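Local coordinates for vascular protein tyrosine phosphatase 1 (Rattus norvegicus, PDB 3I36), which probably catalyses the hydrolysis of phosphotyrosine in proteins to tyrosine and phosphate through its cytoplasmic catalytic domain, the part of the receptor-type phosphatase described here, at residues Leu143-Glu148 / Arg250-Phe254; Leu179-Thr183 / Leu219-Phe223. All coordinates share one frame. Where two conformers were deposited one is given. Residue numbers count along the deposited sequence, not the author numbering.

Both contacts lie in the phosphatase domain, and contact 2 is nested within the chain loop that contact 1 closes. Contact 1 (143-148 with 250-254) is buried near the middle of the domain and joins the loop after strand 139-142 to helix 249-267, next to the active site; a salt bridge holds its polar end, while Leu-143 supplies a substantial apolar part against the helix. Contact 2 (179-183 with 219-223) lies farther out and is partly buried; there aromatic and aliphatic groups join the start of strand 182-191 to helix 218-231. Their centres lie about 12 Å apart, and Phe-223 bridges them: its CD2 is 3.8 Å from CE1 of Phe-254 and its CE2 3.9 Å from CD2 of Leu-143.

Contact 1: residues Leu143-Glu148 / Arg250-Phe254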
ATOM      1  N   LEU A 143       0.392   3.291  -6.558  1.00 11.18           N
ATOM      2  CA  LEU A 143       0.347   2.149  -7.461  1.00 11.09           C
ATOM      3  C   LEU A 143      -0.777   2.264  -8.451  1.00 16.28           C
ATOM      4  O   LEU A 143      -1.371   1.271  -8.864  1.00 18.55           O
ATOM      5  CB  LEU A 143       0.212   0.858  -6.664  1.00  8.43           C
ATOM      6  CG  LEU A 143       1.367   0.622  -5.691  1.00 14.92           C
ATOM      7  CD1 LEU A 143       0.955  -0.366  -4.622  1.00 12.23           C
ATOM      8  CD2 LEU A 143       2.596   0.131  -6.447  1.00 15.39           C
ATOM      9  N   THR A 144      -1.067   3.493  -8.837  1.00 16.89           N
ATOM     10  CA  THR A 144      -2.124   3.737  -9.783  1.00 18.74           C
ATOM     11  C   THR A 144      -1.779   4.975 -10.575  1.00 19.21           C
ATOM     12  O   THR A 144      -1.025   5.829 -10.112  1.00 14.66           O
ATOM     13  CB  THR A 144      -3.473   3.961  -9.064  1.00 15.30           C
ATOM     14  OG1 THR A 144      -4.506   4.094 -10.036  1.00 19.00           O
ATOM     15  CG2 THR A 144      -3.424   5.209  -8.211  1.00 14.79           C
ATOM     16  N   LYS A 145      -2.309   5.065 -11.785  1.00 14.94           N
ATOM     17  CA  LYS A 145      -2.352   6.348 -12.436  1.00 18.77           C
ATOM     18  C   LYS A 145      -3.532   7.046 -11.802  1.00 21.88           C
ATOM     19  O   LYS A 145      -4.424   6.388 -11.270  1.00 18.80           O
ATOM     20  CB  LYS A 145      -2.606   6.184 -13.927  1.00 21.86           C
ATOM     21  CG  LYS A 145      -1.526   5.417 -14.664  1.00 21.54           C
ATOM     22  CD  LYS A 145      -1.750   5.538 -16.171  1.00 22.45           C
ATOM     23  CE  LYS A 145      -0.774   4.688 -16.949  1.00 25.62           C
ATOM     24  NZ  LYS A 145      -0.901   3.244 -16.615  1.00 28.09           N
ATOM     25  N   CYS A 146      -3.539   8.372 -11.859  1.00 18.07           N
ATOM     26  CA  CYS A 146      -4.667   9.146 -11.366  1.00 21.09           C
ATOM     27  C   CYS A 146      -5.936   8.796 -12.102  1.00 26.06           C
ATOM     28  O   CYS A 146      -7.022   8.841 -11.536  1.00 22.14           O
ATOM     29  CB  CYS A 146      -4.394  10.631 -11.535  1.00 17.75           C
ATOM     30  SG  CYS A 146      -3.125  11.202 -10.430  1.00 19.50           S
ATOM     31  N   VAL A 147      -5.790   8.468 -13.378  1.00 24.60           N
ATOM     32  CA  VAL A 147      -6.923   8.107 -14.201  1.00 22.91           C
ATOM     33  C   VAL A 147      -6.616   6.803 -14.910  1.00 23.02           C
ATOM     34  O   VAL A 147      -5.569   6.659 -15.541  1.00 29.81           O
ATOM     35  CB  VAL A 147      -7.219   9.201 -15.238  1.00 28.32           C
ATOM     36  CG1 VAL A 147      -8.217   8.696 -16.270  1.00 34.17           C
ATOM     37  CG2 VAL A 147      -7.725  10.457 -14.539  1.00 30.14           C
ATOM     38  N   GLU A 148      -7.535   5.849 -14.806  1.00 23.27           N
ATOM     39  CA  GLU A 148      -7.364   4.548 -15.441  1.00 34.22           C
ATOM     40  C   GLU A 148      -8.634   4.117 -16.166  1.00 48.28           C
ATOM     41  O   GLU A 148      -9.649   3.819 -15.536  1.00 44.37           O
ATOM     42  CB  GLU A 148      -6.966   3.494 -14.404  1.00 26.83           C
ATOM     43  CG  GLU A 148      -5.644   3.773 -13.710  1.00 23.03           C
ATOM     44  CD  GLU A 148      -4.996   2.517 -13.163  1.00 25.50           C
ATOM     45  OE1 GLU A 148      -5.688   1.481 -13.071  1.00 25.02           O
ATOM     46  OE2 GLU A 148      -3.794   2.565 -12.823  1.00 18.73           O
ATOM     47  N   ARG A 250      -3.749  -3.468  -5.407  1.00 10.85           N
ATOM     48  CA  ARG A 250      -2.349  -3.261  -5.735  1.00 11.88           C
ATOM     49  C   ARG A 250      -1.545  -2.955  -4.483  1.00  9.20           C
ATOM     50  O   ARG A 250      -0.428  -3.435  -4.301  1.00 11.67           O
ATOM     51  CB  ARG A 250      -2.240  -2.101  -6.704  1.00  9.46           C
ATOM     52  CG  ARG A 250      -2.918  -2.392  -8.007  1.00 14.04           C
ATOM     53  CD  ARG A 250      -2.833  -1.203  -8.927  1.00 11.09           C
ATOM     54  NE  ARG A 250      -3.734  -1.390 -10.058  1.00 14.25           N
ATOM     55  CZ  ARG A 250      -3.897  -0.503 -11.031  1.00 18.67           C
ATOM     56  NH1 ARG A 250      -4.750  -0.738 -12.029  1.00 15.67           N
ATOM     57  NH2 ARG A 250      -3.199   0.617 -11.005  1.00 17.80           N
ATOM     58  N   THR A 251      -2.150  -2.167  -3.611  1.00 10.61           N
ATOM     59  CA  THR A 251      -1.509  -1.768  -2.369  1.00  9.18           C
ATOM     60  C   THR A 251      -1.183  -2.985  -1.532  1.00 12.46           C
ATOM     61  O   THR A 251      -0.060  -3.135  -1.064  1.00 12.40           O
ATOM     62  CB  THR A 251      -2.412  -0.806  -1.598  1.00  8.36           C
ATOM     63  OG1 THR A 251      -2.400   0.456  -2.273  1.00 10.32           O
ATOM     64  CG2 THR A 251      -1.925  -0.628  -0.159  1.00  8.21           C
ATOM     65  N   GLY A 252      -2.167  -3.855  -1.353  1.00 10.15           N
ATOM     66  CA  GLY A 252      -1.963  -5.048  -0.548  1.00  8.44           C
ATOM     67  C   GLY A 252      -0.947  -5.947  -1.206  1.00  8.51           C
ATOM     68  O   GLY A 252      -0.138  -6.582  -0.547  1.00 10.82           O
ATOM     69  N   THR A 253      -1.002  -6.014  -2.529  1.00 13.70           N
ATOM     70  CA  THR A 253      -0.060  -6.833  -3.270  1.00  9.05           C
ATOM     71  C   THR A 253       1.357  -6.324  -3.044  1.00  8.64           C
ATOM     72  O   THR A 253       2.259  -7.089  -2.730  1.00  8.84           O
ATOM     73  CB  THR A 253      -0.419  -6.849  -4.766  1.00 12.62           C
ATOM     74  OG1 THR A 253      -1.746  -7.360  -4.911  1.00 12.85           O
ATOM     75  CG2 THR A 253       0.540  -7.733  -5.555  1.00  9.02           C
ATOM     76  N   PHE A 254       1.542  -5.022  -3.170  1.00  8.54           N
ATOM     77  CA  PHE A 254       2.856  -4.454  -2.971  1.00 10.27           C
ATOM     78  C   PHE A 254       3.347  -4.720  -1.544  1.00 12.86           C
ATOM     79  O   PHE A 254       4.489  -5.134  -1.319  1.00 11.13           O
ATOM     80  CB  PHE A 254       2.818  -2.962  -3.220  1.00  8.42           C
ATOM     81  CG  PHE A 254       4.114  -2.288  -2.909  1.00 10.89           C
ATOM     82  CD1 PHE A 254       5.111  -2.227  -3.864  1.00 11.61           C
ATOM     83  CD2 PHE A 254       4.348  -1.765  -1.661  1.00 12.06           C
ATOM     84  CE1 PHE A 254       6.312  -1.632  -3.592  1.00 14.31           C
ATOM     85  CE2 PHE A 254       5.563  -1.166  -1.371  1.00 11.35           C
ATOM     86  CZ  PHE A 254       6.543  -1.098  -2.355  1.00 12.50           C
TER
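The polar part of the contact centres on a bidentate salt bridge between Glu-148 and Arg-250. Arg-250 NH1 donates to Glu-148 OE1 at 2.6 Å, and Arg-250 NH2 donates to Glu-148 OE2 at 2.7 Å, so both carboxylate oxygens meet the edge of the guanidinium. Arg-250 reaches this partner because its side chain is extended beyond CB, with chi2 to chi4 all near 180°. The carboxylate is itself held by the turn of its own loop: Lys-145 N donates to Glu-148 OE2 at 3.1 Å.

A further hydrogen bond runs from Arg-250 NH2 to Leu-143 O at 2.9 Å and is nearly linear, although the carbonyl oxygen is less securely placed in the model. Arg-250 NH2 thus serves both Leu-143 O and Glu-148 OE2, and Thr-144 CA lies 3.5 Å from Arg-250 NH2.

Nearer the helix the contact becomes apolar. Leu-143 points toward the helix, its CB 3.8 Å from CB of Arg-250, and its CD1 packs 3.6 Å from CA of Thr-251 and 3.5 Å from CB of Phe-254. Val-242, on strand 240-243, borders this cluster.

Arg-250 closes the CX5R signature of the P-loop that begins at Cys-244, the probable phosphocysteine nucleophile, and it also makes a cation-pi contact with Trp-208. The glutamate belongs to the E-loop of classical tyrosine phosphatases. Pinning two guanidinium nitrogens along one edge fixes the orientation of the arginine, consistent with its presumed role in binding the substrate phosphate, while the carboxylate balances its charge in a largely buried setting.

Contact 2: residues Leu179-Thr183 / Leu219-Phe223; sequences LPEWT and LLINF
A β-hairpin turn of the phosphatase domain's central sheet here packs against helix 218-231. Leu-179 is extended; Pro-180 and Glu-181 take helical backbone angles and reverse the chain between strands 169-178 and 182-191, Leu-179 N bonding to Trp-182 O at 2.8 Å. Segment 219-223 is regular α-helix, Phe-223 N to Leu-219 O 2.8 Å. Glu-181 CA lies 7.5 Å from Leu-219 CA, and Trp-182 CA 7.9 Å from Phe-223 CA. Glu-181 (chi1 m, chi2 p) brings CG to 3.8 Å from Leu-219 CD2. Trp-182 begins the strand fully extended, with chi1 p and chi2 75° aiming its indole at the helix: CZ3 lies 3.2 Å from Leu-219 O and 4.1 Å from Leu-219 CB, and CH2 4.2 Å from Asn-222 CB. Thr-183 turns away. Phe-223 (chi1 t) lies over one indole face, its ring inclined at 53° to the five-membered ring of Trp-182, and also meets Phe-205 edge-to-face. Phe-223 CB makes a CH-pi contact 4.0 Å from the centroid of the Trp-182 six-membered ring, and Phe-223 CD1 sits 3.6 Å from Trp-182 CD2.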
ATOM      1  N   LEU A 179      10.390   7.371 -15.706  1.00 24.34           N
ATOM      2  CA  LEU A 179      10.712   6.243 -16.563  1.00 24.52           C
ATOM      3  C   LEU A 179       9.375   5.728 -17.062  1.00 24.56           C
ATOM      4  O   LEU A 179       8.341   6.096 -16.526  1.00 22.53           O
ATOM      5  CB  LEU A 179      11.439   5.149 -15.786  1.00 25.29           C
ATOM      6  CG  LEU A 179      12.825   5.497 -15.239  1.00 30.57           C
ATOM      7  CD1 LEU A 179      13.440   4.272 -14.565  1.00 28.25           C
ATOM      8  CD2 LEU A 179      13.732   6.020 -16.352  1.00 37.67           C
ATOM      9  N   PRO A 180       9.380   4.886 -18.097  1.00 30.89           N
ATOM     10  CA  PRO A 180       8.079   4.370 -18.534  1.00 31.52           C
ATOM     11  C   PRO A 180       7.405   3.574 -17.422  1.00 27.16           C
ATOM     12  O   PRO A 180       6.187   3.631 -17.269  1.00 34.20           O
ATOM     13  CB  PRO A 180       8.446   3.452 -19.703  1.00 37.40           C
ATOM     14  CG  PRO A 180       9.750   4.005 -20.221  1.00 38.48           C
ATOM     15  CD  PRO A 180      10.479   4.489 -18.995  1.00 36.18           C
ATOM     16  N   GLU A 181       8.208   2.865 -16.636  1.00 20.05           N
ATOM     17  CA  GLU A 181       7.703   1.927 -15.632  1.00 22.39           C
ATOM     18  C   GLU A 181       7.193   2.638 -14.390  1.00 22.49           C
ATOM     19  O   GLU A 181       6.198   2.235 -13.796  1.00 19.82           O
ATOM     20  CB  GLU A 181       8.805   0.942 -15.236  1.00 25.01           C
ATOM     21  CG  GLU A 181       9.225   0.006 -16.361  1.00 37.72           C
ATOM     22  CD  GLU A 181      10.063   0.697 -17.431  1.00 41.94           C
ATOM     23  OE1 GLU A 181      10.676   1.748 -17.125  1.00 29.55           O
ATOM     24  OE2 GLU A 181      10.118   0.181 -18.571  1.00 48.70           O
ATOM     25  N   TRP A 182       7.903   3.684 -13.990  1.00 19.15           N
ATOM     26  CA  TRP A 182       7.523   4.448 -12.817  1.00 18.93           C
ATOM     27  C   TRP A 182       8.184   5.807 -12.804  1.00 16.83           C
ATOM     28  O   TRP A 182       9.187   6.056 -13.486  1.00 18.33           O
ATOM     29  CB  TRP A 182       7.881   3.706 -11.527  1.00 17.01           C
ATOM     30  CG  TRP A 182       9.310   3.245 -11.455  1.00 18.43           C
ATOM     31  CD1 TRP A 182      10.421   4.013 -11.226  1.00 15.68           C
ATOM     32  CD2 TRP A 182       9.772   1.902 -11.598  1.00 17.32           C
ATOM     33  NE1 TRP A 182      11.547   3.222 -11.219  1.00 16.88           N
ATOM     34  CE2 TRP A 182      11.175   1.923 -11.440  1.00 19.90           C
ATOM     35  CE3 TRP A 182       9.132   0.682 -11.834  1.00 19.52           C
ATOM     36  CZ2 TRP A 182      11.952   0.762 -11.512  1.00 19.56           C
ATOM     37  CZ3 TRP A 182       9.907  -0.467 -11.912  1.00 19.61           C
ATOM     38  CH2 TRP A 182      11.304  -0.415 -11.752  1.00 21.77           C
ATOM     39  N   THR A 183       7.600   6.686 -12.007  1.00 17.47           N
ATOM     40  CA  THR A 183       8.122   8.016 -11.820  1.00 18.66           C
ATOM     41  C   THR A 183       8.433   8.168 -10.355  1.00 17.11           C
ATOM     42  O   THR A 183       7.674   7.726  -9.501  1.00 15.38           O
ATOM     43  CB  THR A 183       7.083   9.053 -12.238  1.00 19.60           C
ATOM     44  OG1 THR A 183       6.886   8.949 -13.648  1.00 17.26           O
ATOM     45  CG2 THR A 183       7.534  10.473 -11.859  1.00 14.08           C
ATOM     46  N   LEU A 219       9.558  -6.064 -12.568  1.00 18.33           N
ATOM     47  CA  LEU A 219       9.500  -4.613 -12.493  1.00 19.53           C
ATOM     48  C   LEU A 219       8.942  -4.169 -11.151  1.00 22.08           C
ATOM     49  O   LEU A 219       9.490  -3.269 -10.510  1.00 20.10           O
ATOM     50  CB  LEU A 219       8.674  -4.029 -13.632  1.00 19.51           C
ATOM     51  CG  LEU A 219       9.413  -4.135 -14.969  1.00 30.50           C
ATOM     52  CD1 LEU A 219       8.493  -3.807 -16.130  1.00 34.08           C
ATOM     53  CD2 LEU A 219      10.619  -3.208 -14.947  1.00 27.70           C
ATOM     54  N   LEU A 220       7.852  -4.794 -10.719  1.00 18.58           N
ATOM     55  CA  LEU A 220       7.288  -4.420  -9.441  1.00 19.07           C
ATOM     56  C   LEU A 220       8.266  -4.763  -8.324  1.00 14.64           C
ATOM     57  O   LEU A 220       8.388  -4.025  -7.344  1.00 13.63           O
ATOM     58  CB  LEU A 220       5.951  -5.107  -9.214  1.00 21.79           C
ATOM     59  CG  LEU A 220       5.173  -4.645  -7.984  1.00 17.40           C
ATOM     60  CD1 LEU A 220       4.830  -3.164  -8.089  1.00 14.46           C
ATOM     61  CD2 LEU A 220       3.919  -5.465  -7.860  1.00 17.35           C
ATOM     62  N   ILE A 221       8.959  -5.887  -8.468  1.00 15.63           N
ATOM     63  CA  ILE A 221       9.934  -6.286  -7.459  1.00 17.28           C
ATOM     64  C   ILE A 221      11.113  -5.313  -7.429  1.00 15.42           C
ATOM     65  O   ILE A 221      11.559  -4.909  -6.360  1.00 16.13           O
ATOM     66  CB  ILE A 221      10.414  -7.727  -7.674  1.00 17.45           C
ATOM     67  CG1 ILE A 221       9.296  -8.710  -7.321  1.00 19.49           C
ATOM     68  CG2 ILE A 221      11.670  -8.000  -6.852  1.00 19.05           C
ATOM     69  CD1 ILE A 221       9.481 -10.105  -7.913  1.00 18.62           C
ATOM     70  N   ASN A 222      11.613  -4.927  -8.602  1.00 13.37           N
ATOM     71  CA  ASN A 222      12.671  -3.930  -8.679  0.50 19.30           C
ATOM     72  C   ASN A 222      12.221  -2.590  -8.110  1.00 16.77           C
ATOM     73  O   ASN A 222      12.991  -1.885  -7.464  1.00 14.38           O
ATOM     74  CB  ASN A 222      13.139  -3.767 -10.125  0.50 22.72           C
ATOM     75  CG  ASN A 222      13.818  -5.011 -10.657  0.50 19.25           C
ATOM     76  OD1 ASN A 222      14.326  -5.833  -9.891  0.50 17.30           O
ATOM     77  ND2 ASN A 222      13.834  -5.155 -11.979  0.50 20.49           N
ATOM     78  N   PHE A 223      10.964  -2.246  -8.364  1.00 16.14           N
ATOM     79  CA  PHE A 223      10.374  -1.025  -7.838  1.00 12.65           C
ATOM     80  C   PHE A 223      10.346  -1.115  -6.315  1.00 13.40           C
ATOM     81  O   PHE A 223      10.732  -0.168  -5.627  1.00 14.19           O
ATOM     82  CB  PHE A 223       8.971  -0.888  -8.410  1.00 13.49           C
ATOM     83  CG  PHE A 223       8.169   0.226  -7.842  1.00 16.52           C
ATOM     84  CD1 PHE A 223       8.312   1.514  -8.323  1.00 16.89           C
ATOM     85  CD2 PHE A 223       7.209  -0.021  -6.875  1.00 16.37           C
ATOM     86  CE1 PHE A 223       7.523   2.535  -7.833  1.00 14.97           C
ATOM     87  CE2 PHE A 223       6.426   1.005  -6.377  1.00 12.87           C
ATOM     88  CZ  PHE A 223       6.586   2.287  -6.865  1.00 12.14           C
TER